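NANS (YJHS), A 9-O-acetyl N-acetylneuraminic acid esterase (Escherichia coli O157:H7 EDL933, PDB 3PT5) probably hydrolyses the 9-O-acetyl group of 9-O-acetyl-N-acetylneuraminic acid, an alternative sialic acid of host mucosal sites on which E. coli can grow. Local coordinates at residues A34-P40 with Q100-G105; T239-E244 with G274-T279; N178-F183 with H222-N226; H203-N208 with N256-L262. All coordinates share one frame. Residue numbers count along the deposited sequence, not the author numbering.

Contact 1: residues A34-P40 with Q100-G105; sequences AYGEGLP and QYGTVG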
# COMPACT_ATOMS: atom_id res chain seq x y z
N ALA A 34 -0.43 0.32 6.17
CA ALA A 34 -0.90 1.07 7.29
C ALA A 34 0.16 1.17 8.39
O ALA A 34 0.18 0.38 9.32
CB ALA A 34 -2.19 0.41 7.83
N TYR A 35 1.05 2.15 8.25
CA TYR A 35 2.02 2.47 9.28
C TYR A 35 1.84 3.89 9.83
O TYR A 35 2.63 4.33 10.62
CB TYR A 35 3.43 2.23 8.79
CG TYR A 35 3.92 0.81 9.07
CD1 TYR A 35 3.44 -0.27 8.32
CD2 TYR A 35 4.84 0.54 10.09
CE1 TYR A 35 3.89 -1.54 8.54
CE2 TYR A 35 5.30 -0.75 10.32
CZ TYR A 35 4.81 -1.79 9.54
OH TYR A 35 5.29 -3.08 9.79
N GLY A 36 0.77 4.58 9.43
CA GLY A 36 0.43 5.84 10.09
C GLY A 36 -0.03 5.61 11.52
O GLY A 36 -0.96 4.82 11.75
N GLU A 37 0.61 6.30 12.47
CA GLU A 37 0.31 6.07 13.91
C GLU A 37 -0.74 7.01 14.51
O GLU A 37 -1.22 6.75 15.62
CB GLU A 37 1.60 6.10 14.74
CG GLU A 37 2.42 4.85 14.58
CD GLU A 37 3.77 4.96 15.26
OE1 GLU A 37 4.14 6.03 15.83
OE2 GLU A 37 4.47 3.94 15.25
N GLY A 38 -1.10 8.09 13.81
CA GLY A 38 -2.15 8.95 14.28
C GLY A 38 -3.52 8.28 14.15
O GLY A 38 -3.73 7.41 13.31
N LEU A 39 -4.44 8.75 14.98
CA LEU A 39 -5.77 8.16 15.14
C LEU A 39 -6.57 8.05 13.83
O LEU A 39 -6.61 9.00 13.07
CB LEU A 39 -6.55 9.04 16.13
CG LEU A 39 -7.84 8.46 16.73
CD1 LEU A 39 -7.56 7.17 17.55
CD2 LEU A 39 -8.47 9.53 17.59
N PRO A 40 -7.20 6.88 13.57
CA PRO A 40 -8.13 6.79 12.43
C PRO A 40 -9.34 7.69 12.63
O PRO A 40 -9.73 7.95 13.77
CB PRO A 40 -8.60 5.31 12.47
CG PRO A 40 -7.54 4.60 13.33
CD PRO A 40 -7.19 5.63 14.35
N GLN A 100 -12.18 2.36 14.99
CA GLN A 100 -10.92 3.13 15.09
C GLN A 100 -9.72 2.25 15.41
O GLN A 100 -8.79 2.69 16.09
CB GLN A 100 -11.01 4.20 16.18
CG GLN A 100 -11.95 5.33 15.90
CD GLN A 100 -11.89 6.39 16.99
OE1 GLN A 100 -12.15 6.09 18.15
NE2 GLN A 100 -11.56 7.64 16.62
N TYR A 101 -9.74 1.03 14.90
CA TYR A 101 -8.70 0.04 15.17
C TYR A 101 -7.42 0.33 14.40
O TYR A 101 -7.46 0.83 13.29
CB TYR A 101 -9.19 -1.36 14.78
CG TYR A 101 -9.85 -1.44 13.40
CD1 TYR A 101 -9.09 -1.72 12.25
CD2 TYR A 101 -11.20 -1.24 13.24
CE1 TYR A 101 -9.67 -1.77 11.00
CE2 TYR A 101 -11.80 -1.28 11.99
CZ TYR A 101 -11.03 -1.55 10.87
OH TYR A 101 -11.61 -1.61 9.64
N GLY A 102 -6.28 0.01 14.99
CA GLY A 102 -5.06 -0.09 14.20
C GLY A 102 -4.44 1.21 13.73
O GLY A 102 -4.70 2.30 14.25
N THR A 103 -3.57 1.05 12.74
CA THR A 103 -2.86 2.16 12.13
C THR A 103 -3.55 2.55 10.82
O THR A 103 -4.53 1.95 10.42
CB THR A 103 -1.44 1.69 11.80
OG1 THR A 103 -1.52 0.36 11.27
CG2 THR A 103 -0.60 1.75 13.06
N VAL A 104 -3.03 3.59 10.16
CA VAL A 104 -3.70 4.13 8.97
C VAL A 104 -2.81 3.99 7.74
O VAL A 104 -1.64 4.34 7.79
CB VAL A 104 -4.02 5.62 9.18
CG1 VAL A 104 -4.64 6.25 7.95
CG2 VAL A 104 -5.01 5.76 10.37
N GLY A 105 -3.40 3.48 6.65
CA GLY A 105 -2.74 3.36 5.35
C GLY A 105 -3.48 4.17 4.30
O GLY A 105 -4.69 4.38 4.45
O HOH W 1 -3.76 4.97 14.62
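The shortest polar contact runs from the T103 hydroxyl OG1 to the carbonyl A34 O, 2.6 Å; a small side chain with a donor suits this tight spot. Next along, G36 and V104 form a single antiparallel bridge, a hydrogen-bonded pair: G36 N reaches V104 O at 2.9 Å, and V104 N reaches G36 O at 2.9 Å. Glycine fits at 36, since a CB there would run into V104 O. Where the backbones part, water 1 fills the gap, 2.8 Å from G38 O and 2.9 Å from G102 O; G102 has the positive phi that glycine tolerates best. Farther out, Q100 NE2 makes a weak hydrogen bond to P40 O (3.4 Å), while its OE1 end turns to T95. Apolar packing completes the join, with P40 CG 4.1 Å from V104 CG2, and helix 315-335 also touches V104. Two irregular loops are thus pinned by one isolated beta bridge, joining the loop after strand 20-28 to the lead-in of helix 107-114 within the alpha/beta SGNH hydrolase fold.

Contact 2: residues T239-E244 with G274-T279; sequences TWYWKE and GARGLT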
# COMPACT_ATOMS: atom_id res chain seq x y z
N THR A 239 10.51 8.35 3.09
CA THR A 239 10.60 9.49 4.00
C THR A 239 11.99 10.10 4.05
O THR A 239 12.97 9.47 3.63
CB THR A 239 10.21 9.15 5.45
OG1 THR A 239 11.32 8.50 6.10
CG2 THR A 239 8.99 8.26 5.48
N TRP A 240 12.07 11.27 4.67
CA TRP A 240 13.32 12.00 4.74
C TRP A 240 14.36 11.24 5.53
O TRP A 240 15.55 11.40 5.27
CB TRP A 240 13.11 13.38 5.37
CG TRP A 240 12.59 13.41 6.79
CD1 TRP A 240 11.29 13.62 7.19
CD2 TRP A 240 13.37 13.35 7.99
NE1 TRP A 240 11.21 13.66 8.57
CE2 TRP A 240 12.48 13.50 9.08
CE3 TRP A 240 14.75 13.17 8.26
CZ2 TRP A 240 12.90 13.45 10.42
CZ3 TRP A 240 15.17 13.13 9.60
CH2 TRP A 240 14.24 13.26 10.65
N TYR A 241 13.92 10.43 6.49
CA TYR A 241 14.86 9.60 7.29
C TYR A 241 15.74 8.73 6.38
O TYR A 241 17.01 8.71 6.51
CB TYR A 241 14.10 8.72 8.30
CG TYR A 241 15.03 7.67 8.88
CD1 TYR A 241 15.94 8.01 9.88
CD2 TYR A 241 15.05 6.38 8.38
CE1 TYR A 241 16.83 7.08 10.39
CE2 TYR A 241 15.94 5.43 8.87
CZ TYR A 241 16.83 5.80 9.87
OH TYR A 241 17.71 4.89 10.37
N TRP A 242 15.09 8.02 5.47
CA TRP A 242 15.77 7.04 4.61
C TRP A 242 16.66 7.74 3.58
O TRP A 242 17.81 7.36 3.36
CB TRP A 242 14.70 6.20 3.91
CG TRP A 242 13.93 5.35 4.88
CD1 TRP A 242 12.65 5.58 5.37
CD2 TRP A 242 14.41 4.18 5.55
NE1 TRP A 242 12.30 4.59 6.24
CE2 TRP A 242 13.35 3.72 6.40
CE3 TRP A 242 15.61 3.46 5.52
CZ2 TRP A 242 13.45 2.57 7.19
CZ3 TRP A 242 15.73 2.30 6.32
CH2 TRP A 242 14.64 1.88 7.15
N LYS A 243 16.14 8.80 2.98
CA LYS A 243 16.92 9.62 2.05
C LYS A 243 18.15 10.26 2.67
O LYS A 243 19.19 10.34 2.02
CB LYS A 243 16.08 10.75 1.51
CG LYS A 243 14.89 10.34 0.73
CD LYS A 243 14.25 11.60 0.32
CE LYS A 243 13.06 11.39 -0.55
NZ LYS A 243 13.01 12.49 -1.56
N GLU A 244 18.04 10.78 3.89
CA GLU A 244 19.18 11.49 4.50
C GLU A 244 20.24 10.54 5.01
O GLU A 244 21.42 10.87 5.02
CB GLU A 244 18.74 12.37 5.67
CG GLU A 244 17.88 13.56 5.27
CD GLU A 244 17.71 14.58 6.41
OE1 GLU A 244 18.37 14.43 7.46
OE2 GLU A 244 16.90 15.52 6.27
N GLY A 274 15.46 17.70 0.26
CA GLY A 274 15.96 18.13 1.58
C GLY A 274 14.87 18.45 2.60
O GLY A 274 15.19 18.79 3.73
N ALA A 275 13.59 18.36 2.20
CA ALA A 275 12.49 18.66 3.10
C ALA A 275 12.39 17.59 4.16
O ALA A 275 12.69 16.42 3.89
CB ALA A 275 11.17 18.71 2.31
N ARG A 276 11.97 17.98 5.35
CA ARG A 276 11.54 17.00 6.36
C ARG A 276 10.03 17.08 6.45
O ARG A 276 9.39 17.57 5.52
CB ARG A 276 12.26 17.22 7.70
CG ARG A 276 13.74 16.91 7.59
CD ARG A 276 14.39 16.87 8.93
NE ARG A 276 15.79 16.47 8.85
CZ ARG A 276 16.58 16.32 9.92
NH1 ARG A 276 16.11 16.56 11.15
NH2 ARG A 276 17.85 15.95 9.77
N GLY A 277 9.44 16.57 7.53
CA GLY A 277 7.99 16.57 7.62
C GLY A 277 7.38 15.28 7.10
O GLY A 277 8.06 14.46 6.46
N LEU A 278 6.11 15.10 7.44
CA LEU A 278 5.21 14.06 6.91
C LEU A 278 5.30 12.70 7.58
O LEU A 278 4.71 11.72 7.09
CB LEU A 278 5.32 13.88 5.39
CG LEU A 278 5.06 15.10 4.50
CD1 LEU A 278 5.03 14.67 3.05
CD2 LEU A 278 3.73 15.77 4.89
N THR A 279 6.08 12.61 8.64
CA THR A 279 6.30 11.31 9.26
C THR A 279 5.62 11.18 10.62
O THR A 279 5.08 12.16 11.16
CB THR A 279 7.80 11.00 9.48
OG1 THR A 279 8.32 11.82 10.57
CG2 THR A 279 8.59 11.23 8.18
O HOH W 2 9.37 12.47 4.76
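This is a partly buried cation-pi stack of arginine on tryptophan, tied to a salt bridge, joining the first turn of helix 240-245 to the loop after strand 265-268. The guanidinium of R276 lies flat on W240, centres 4.1 Å apart and planes at 9°, and R276 CD sits over the face of the W240 six-membered ring, 3.6 Å from its centroid, a CH-pi contact. One helical turn on, E244 meets the guanidinium edge: R276 NH2 to E244 OE1 is 2.8 Å, and R276 NE to E244 OE2 is 3.0 Å. Inward, W240 NE1 lies 3.6 Å from T279 CG2 and donates to E284, which T279 OG1 also engages. Water 2 accepts from W240 N (3.0 Å) and donates to G277 O (2.9 Å). T239 is the N-cap; its OG1 accepts weakly from Y241 N (3.3 Å) and also hydrogen-bonds S310 O. Because arginine is both flat and charged, its face can cover the tryptophan while its edge pairs with the carboxylate, neutralising the cation without giving up the stack.

Contact 3: residues N178-F183 with H222-N226; sequences NPQNKF and HSQLN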
# COMPACT_ATOMS: atom_id res chain seq x y z
N ASN A 178 -14.56 -10.93 -12.29
CA ASN A 178 -15.54 -10.30 -13.16
C ASN A 178 -14.80 -9.91 -14.45
O ASN A 178 -13.85 -9.13 -14.39
CB ASN A 178 -16.10 -9.07 -12.42
CG ASN A 178 -17.26 -8.39 -13.12
OD1 ASN A 178 -17.34 -8.36 -14.36
ND2 ASN A 178 -18.13 -7.79 -12.34
N PRO A 179 -15.17 -10.49 -15.61
CA PRO A 179 -14.43 -10.18 -16.84
C PRO A 179 -14.51 -8.70 -17.26
O PRO A 179 -13.71 -8.26 -18.08
CB PRO A 179 -15.08 -11.10 -17.90
CG PRO A 179 -16.39 -11.43 -17.37
CD PRO A 179 -16.23 -11.50 -15.87
N GLN A 180 -15.44 -7.94 -16.68
CA GLN A 180 -15.51 -6.50 -16.94
C GLN A 180 -14.60 -5.66 -16.03
O GLN A 180 -14.55 -4.41 -16.14
CB GLN A 180 -16.94 -5.99 -16.75
CG GLN A 180 -17.87 -6.15 -17.93
CD GLN A 180 -19.19 -5.48 -17.64
OE1 GLN A 180 -20.03 -6.04 -16.93
NE2 GLN A 180 -19.36 -4.26 -18.13
N ASN A 181 -13.91 -6.31 -15.10
CA ASN A 181 -13.00 -5.57 -14.24
C ASN A 181 -11.84 -5.03 -15.07
O ASN A 181 -11.40 -5.67 -16.02
CB ASN A 181 -12.50 -6.45 -13.09
CG ASN A 181 -13.56 -6.66 -12.01
OD1 ASN A 181 -14.65 -6.06 -12.03
ND2 ASN A 181 -13.22 -7.49 -11.04
N LYS A 182 -11.36 -3.83 -14.72
CA LYS A 182 -10.31 -3.16 -15.47
C LYS A 182 -9.13 -2.87 -14.55
O LYS A 182 -9.34 -2.39 -13.46
CB LYS A 182 -10.83 -1.85 -16.05
CG LYS A 182 -11.94 -2.02 -17.13
CD LYS A 182 -11.52 -2.88 -18.32
CE LYS A 182 -12.64 -2.93 -19.39
NZ LYS A 182 -12.27 -3.85 -20.49
N PHE A 183 -7.91 -3.17 -14.99
CA PHE A 183 -6.70 -3.02 -14.14
C PHE A 183 -6.08 -1.63 -14.32
O PHE A 183 -5.69 -1.26 -15.43
CB PHE A 183 -5.67 -4.10 -14.48
CG PHE A 183 -4.53 -4.23 -13.49
CD1 PHE A 183 -4.75 -4.38 -12.11
CD2 PHE A 183 -3.22 -4.22 -13.95
CE1 PHE A 183 -3.69 -4.52 -11.22
CE2 PHE A 183 -2.14 -4.36 -13.07
CZ PHE A 183 -2.37 -4.49 -11.71
N HIS A 222 -4.99 -9.53 -21.00
CA HIS A 222 -4.92 -8.33 -21.86
C HIS A 222 -6.26 -7.64 -22.03
O HIS A 222 -6.34 -6.40 -22.01
CB HIS A 222 -4.31 -8.68 -23.23
CG HIS A 222 -5.01 -9.78 -23.96
ND1 HIS A 222 -4.60 -11.10 -23.90
CD2 HIS A 222 -6.08 -9.76 -24.79
CE1 HIS A 222 -5.41 -11.84 -24.64
NE2 HIS A 222 -6.31 -11.05 -25.20
N SER A 223 -7.32 -8.43 -22.19
CA SER A 223 -8.66 -7.89 -22.37
C SER A 223 -9.07 -6.96 -21.23
O SER A 223 -9.96 -6.12 -21.39
CB SER A 223 -9.65 -9.04 -22.52
OG SER A 223 -9.46 -10.00 -21.48
N GLN A 224 -8.40 -7.10 -20.08
CA GLN A 224 -8.75 -6.38 -18.85
C GLN A 224 -7.68 -5.38 -18.42
O GLN A 224 -7.84 -4.70 -17.40
CB GLN A 224 -9.04 -7.38 -17.73
CG GLN A 224 -10.34 -8.11 -17.92
CD GLN A 224 -10.57 -9.14 -16.84
OE1 GLN A 224 -10.14 -10.29 -16.96
NE2 GLN A 224 -11.25 -8.72 -15.77
N LEU A 225 -6.62 -5.28 -19.21
CA LEU A 225 -5.50 -4.37 -18.93
C LEU A 225 -5.67 -3.03 -19.65
O LEU A 225 -4.74 -2.23 -19.72
CB LEU A 225 -4.17 -5.04 -19.30
CG LEU A 225 -3.35 -5.88 -18.29
CD1 LEU A 225 -4.19 -6.51 -17.16
CD2 LEU A 225 -2.50 -6.93 -19.02
N ASN A 226 -6.89 -2.79 -20.14
CA ASN A 226 -7.21 -1.66 -21.00
C ASN A 226 -6.33 -1.68 -22.25
O ASN A 226 -6.14 -0.65 -22.89
CB ASN A 226 -7.10 -0.33 -20.25
CG ASN A 226 -7.95 -0.29 -18.98
OD1 ASN A 226 -9.17 -0.44 -19.04
ND2 ASN A 226 -7.31 -0.05 -17.84
O HOH W 3 -12.61 -9.95 -20.16
O HOH W 4 -3.44 -2.03 -16.90
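The first segment opens with N178, whose OD1 accepts from Q180 N (3.0 Å) in an Asx turn, nested on a type I beta turn closed by N181 N to N178 O (2.9 Å). Asparagine suits this start because its short side chain brings a carbonyl oxygen within reach of the NH two residues on; its ND2 goes on to D19. P179, with the fixed phi that the second position of such a turn favours, sends its carbonyl O to water 3 at 2.9 Å, itself a weak 3.4 Å from S223 OG. At N181 the carbonyl O receives Q224 NE2 at 3.1 Å, and the same amide nitrogen also donates to L175 O at the end of helix 162-176. Glutamine is long enough to reach both backbones. K182 begins the strand; its CA makes a CH...O contact of 3.5 Å with Q224 O, and its NZ has a weak bond to S223 O (3.4 Å). F183 N then donates to Q224 O at 2.9 Å, while water 4 joins F183 O (2.8 Å) to L225 O (3.1 Å). F183 CB touches L225 CD1 at 3.9 Å, and both side chains pack on L175. The turn that starts strand 182-189 therefore meets the return loop of a beta-alpha-beta crossover, in which helix 203-218 links this strand to its parallel neighbour 233-236, as in the SGNH fold.

Contact 4: residues H203-N208 with N256-L262; sequences HPQHFN and NYQNNIL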
# COMPACT_ATOMS: atom_id res chain seq x y z
N HIS A 203 19.43 -4.41 -6.00
CA HIS A 203 17.98 -4.17 -5.97
C HIS A 203 17.43 -3.80 -7.36
O HIS A 203 16.43 -4.38 -7.80
CB HIS A 203 17.61 -3.12 -4.91
CG HIS A 203 16.15 -2.76 -4.89
ND1 HIS A 203 15.55 -2.05 -5.91
CD2 HIS A 203 15.20 -2.95 -3.95
CE1 HIS A 203 14.27 -1.85 -5.61
NE2 HIS A 203 14.03 -2.41 -4.43
N PRO A 204 18.09 -2.87 -8.08
CA PRO A 204 17.46 -2.53 -9.39
C PRO A 204 17.18 -3.72 -10.31
O PRO A 204 16.07 -3.83 -10.87
CB PRO A 204 18.44 -1.53 -10.00
CG PRO A 204 19.01 -0.81 -8.80
CD PRO A 204 19.19 -1.92 -7.76
N GLN A 205 18.14 -4.63 -10.45
CA GLN A 205 17.89 -5.80 -11.27
C GLN A 205 16.86 -6.75 -10.68
O GLN A 205 16.05 -7.31 -11.42
CB GLN A 205 19.17 -6.52 -11.70
CG GLN A 205 19.93 -5.78 -12.83
CD GLN A 205 19.02 -5.10 -13.88
OE1 GLN A 205 18.30 -5.76 -14.65
NE2 GLN A 205 19.08 -3.77 -13.93
N HIS A 206 16.85 -6.93 -9.36
CA HIS A 206 15.84 -7.78 -8.71
C HIS A 206 14.45 -7.23 -8.95
O HIS A 206 13.53 -7.99 -9.30
CB HIS A 206 16.06 -7.93 -7.20
CG HIS A 206 17.19 -8.84 -6.84
ND1 HIS A 206 18.05 -8.59 -5.79
CD2 HIS A 206 17.62 -9.99 -7.40
CE1 HIS A 206 18.95 -9.55 -5.72
NE2 HIS A 206 18.72 -10.41 -6.69
N PHE A 207 14.29 -5.92 -8.75
CA PHE A 207 13.02 -5.25 -8.99
C PHE A 207 12.60 -5.37 -10.46
O PHE A 207 11.46 -5.77 -10.75
CB PHE A 207 13.11 -3.77 -8.59
CG PHE A 207 11.89 -2.97 -8.95
CD1 PHE A 207 10.71 -3.09 -8.20
CD2 PHE A 207 11.89 -2.14 -10.07
CE1 PHE A 207 9.58 -2.36 -8.56
CE2 PHE A 207 10.72 -1.40 -10.44
CZ PHE A 207 9.59 -1.51 -9.68
N ASN A 208 13.51 -5.05 -11.38
CA ASN A 208 13.18 -5.12 -12.81
C ASN A 208 12.76 -6.51 -13.20
O ASN A 208 11.80 -6.67 -13.93
CB ASN A 208 14.34 -4.68 -13.68
CG ASN A 208 14.54 -3.18 -13.67
OD1 ASN A 208 14.08 -2.46 -12.77
ND2 ASN A 208 15.21 -2.68 -14.70
N ASN A 256 16.43 4.19 -9.71
CA ASN A 256 15.99 3.20 -10.67
C ASN A 256 14.48 3.25 -10.94
O ASN A 256 14.00 2.74 -11.95
CB ASN A 256 16.42 1.81 -10.24
CG ASN A 256 16.11 0.77 -11.29
OD1 ASN A 256 16.57 0.87 -12.45
ND2 ASN A 256 15.34 -0.24 -10.90
N TYR A 257 13.73 3.85 -10.03
CA TYR A 257 12.29 4.05 -10.24
C TYR A 257 12.02 5.23 -11.17
O TYR A 257 10.92 5.36 -11.70
CB TYR A 257 11.59 4.30 -8.92
CG TYR A 257 11.58 3.11 -7.97
CD1 TYR A 257 11.35 1.81 -8.43
CD2 TYR A 257 11.78 3.30 -6.61
CE1 TYR A 257 11.36 0.71 -7.54
CE2 TYR A 257 11.77 2.23 -5.72
CZ TYR A 257 11.55 0.94 -6.17
OH TYR A 257 11.57 -0.11 -5.26
N GLN A 258 13.03 6.09 -11.33
CA GLN A 258 12.94 7.33 -12.11
C GLN A 258 13.62 7.20 -13.48
O GLN A 258 13.31 7.94 -14.42
CB GLN A 258 13.64 8.46 -11.35
CG GLN A 258 13.03 8.78 -10.02
CD GLN A 258 13.94 9.62 -9.11
OE1 GLN A 258 14.29 10.75 -9.45
NE2 GLN A 258 14.28 9.07 -7.94
N ASN A 259 14.58 6.28 -13.58
CA ASN A 259 15.33 6.08 -14.81
C ASN A 259 15.31 4.62 -15.24
O ASN A 259 16.29 4.09 -15.75
CB ASN A 259 16.79 6.54 -14.62
CG ASN A 259 16.88 8.00 -14.30
OD1 ASN A 259 16.41 8.85 -15.05
ND2 ASN A 259 17.49 8.32 -13.15
N ASN A 260 14.16 3.98 -15.08
CA ASN A 260 14.05 2.56 -15.37
C ASN A 260 14.13 2.24 -16.87
O ASN A 260 13.65 3.01 -17.70
CB ASN A 260 12.76 2.02 -14.77
CG ASN A 260 12.86 0.57 -14.44
OD1 ASN A 260 12.71 -0.28 -15.31
ND2 ASN A 260 13.16 0.27 -13.20
N ILE A 261 14.70 1.08 -17.21
CA ILE A 261 14.76 0.62 -18.60
C ILE A 261 13.41 0.08 -19.08
O ILE A 261 13.13 0.07 -20.27
CB ILE A 261 15.88 -0.42 -18.85
CG1 ILE A 261 15.75 -1.63 -17.92
CG2 ILE A 261 17.25 0.23 -18.69
CD1 ILE A 261 15.11 -2.85 -18.54
N LEU A 262 12.56 -0.32 -18.14
CA LEU A 262 11.24 -0.83 -18.49
C LEU A 262 10.21 0.27 -18.76
O LEU A 262 10.30 1.38 -18.22
CB LEU A 262 10.72 -1.75 -17.38
CG LEU A 262 11.57 -2.96 -17.02
CD1 LEU A 262 11.05 -3.69 -15.77
CD2 LEU A 262 11.67 -3.92 -18.21
O HOH W 5 15.26 -0.23 -7.97
O HOH W 6 16.23 -0.00 -15.07
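Helix 203-218, the connecting helix of a beta-alpha-beta unit, packs here through its first turns against the loop that leads into edge strand 265-268, by way of a cluster of asparagines beside an aromatic pair. N208 is the hub: its OD1 accepts from N260 ND2 at 2.9 Å and from N256 ND2 at 3.2 Å. N260 ND2 also donates to N256 O (2.9 Å), and N260 OD1 accepts from L262 N (2.8 Å), an Asx turn. Two waters extend the network. Water 6 accepts from N208 ND2 (2.9 Å) and I261 N (2.8 Å) and donates to N256 OD1 (2.8 Å), whereas water 5 lies 2.8 Å from H203 ND1 and accepts from N256 ND2 at 2.9 Å. On the inner side, Y257 points its edge at the face of F207, centroids 4.9 Å apart and planes at 82°, next to C235 of the sheet. Y257 OH and H203 NE2 both turn to Q190. P204 is well placed in the first helical turn, where its missing NH costs no helical bond, and its CB packs 3.5 Å from N256 ND2. L262 CD1 lies against N208 O at 3.6 Å. An amide side chain offers a donor and an acceptor without charge, so three asparagines can tie helix to loop with no ionic partner, while the T-shaped pair, with L262, adds apolar contact.

Contacts 3 and 4 both involve helix 203-218: contact 4 holds its first turns, contact 3 the loop after its end, with centres 26 Å apart and alternating segments along the chain. Contact 4 also alternates with contact 2, nearest atoms about 7 Å apart. Contacts 1 and 2 come equally close, and N280, directly after 274-279, hydrogen-bonds Y35 and E37 of contact 1. Contact 3 lies across the chain's centre, 32 Å from contact 1 centre to centre. SGNH hydrolases place their active site at the C-terminal ends of the parallel strands; Y35 of contact 1 touches S30, probably the nucleophilic serine of the family's GQSN motif, so contact 1 is probably nearer to it than contact 3.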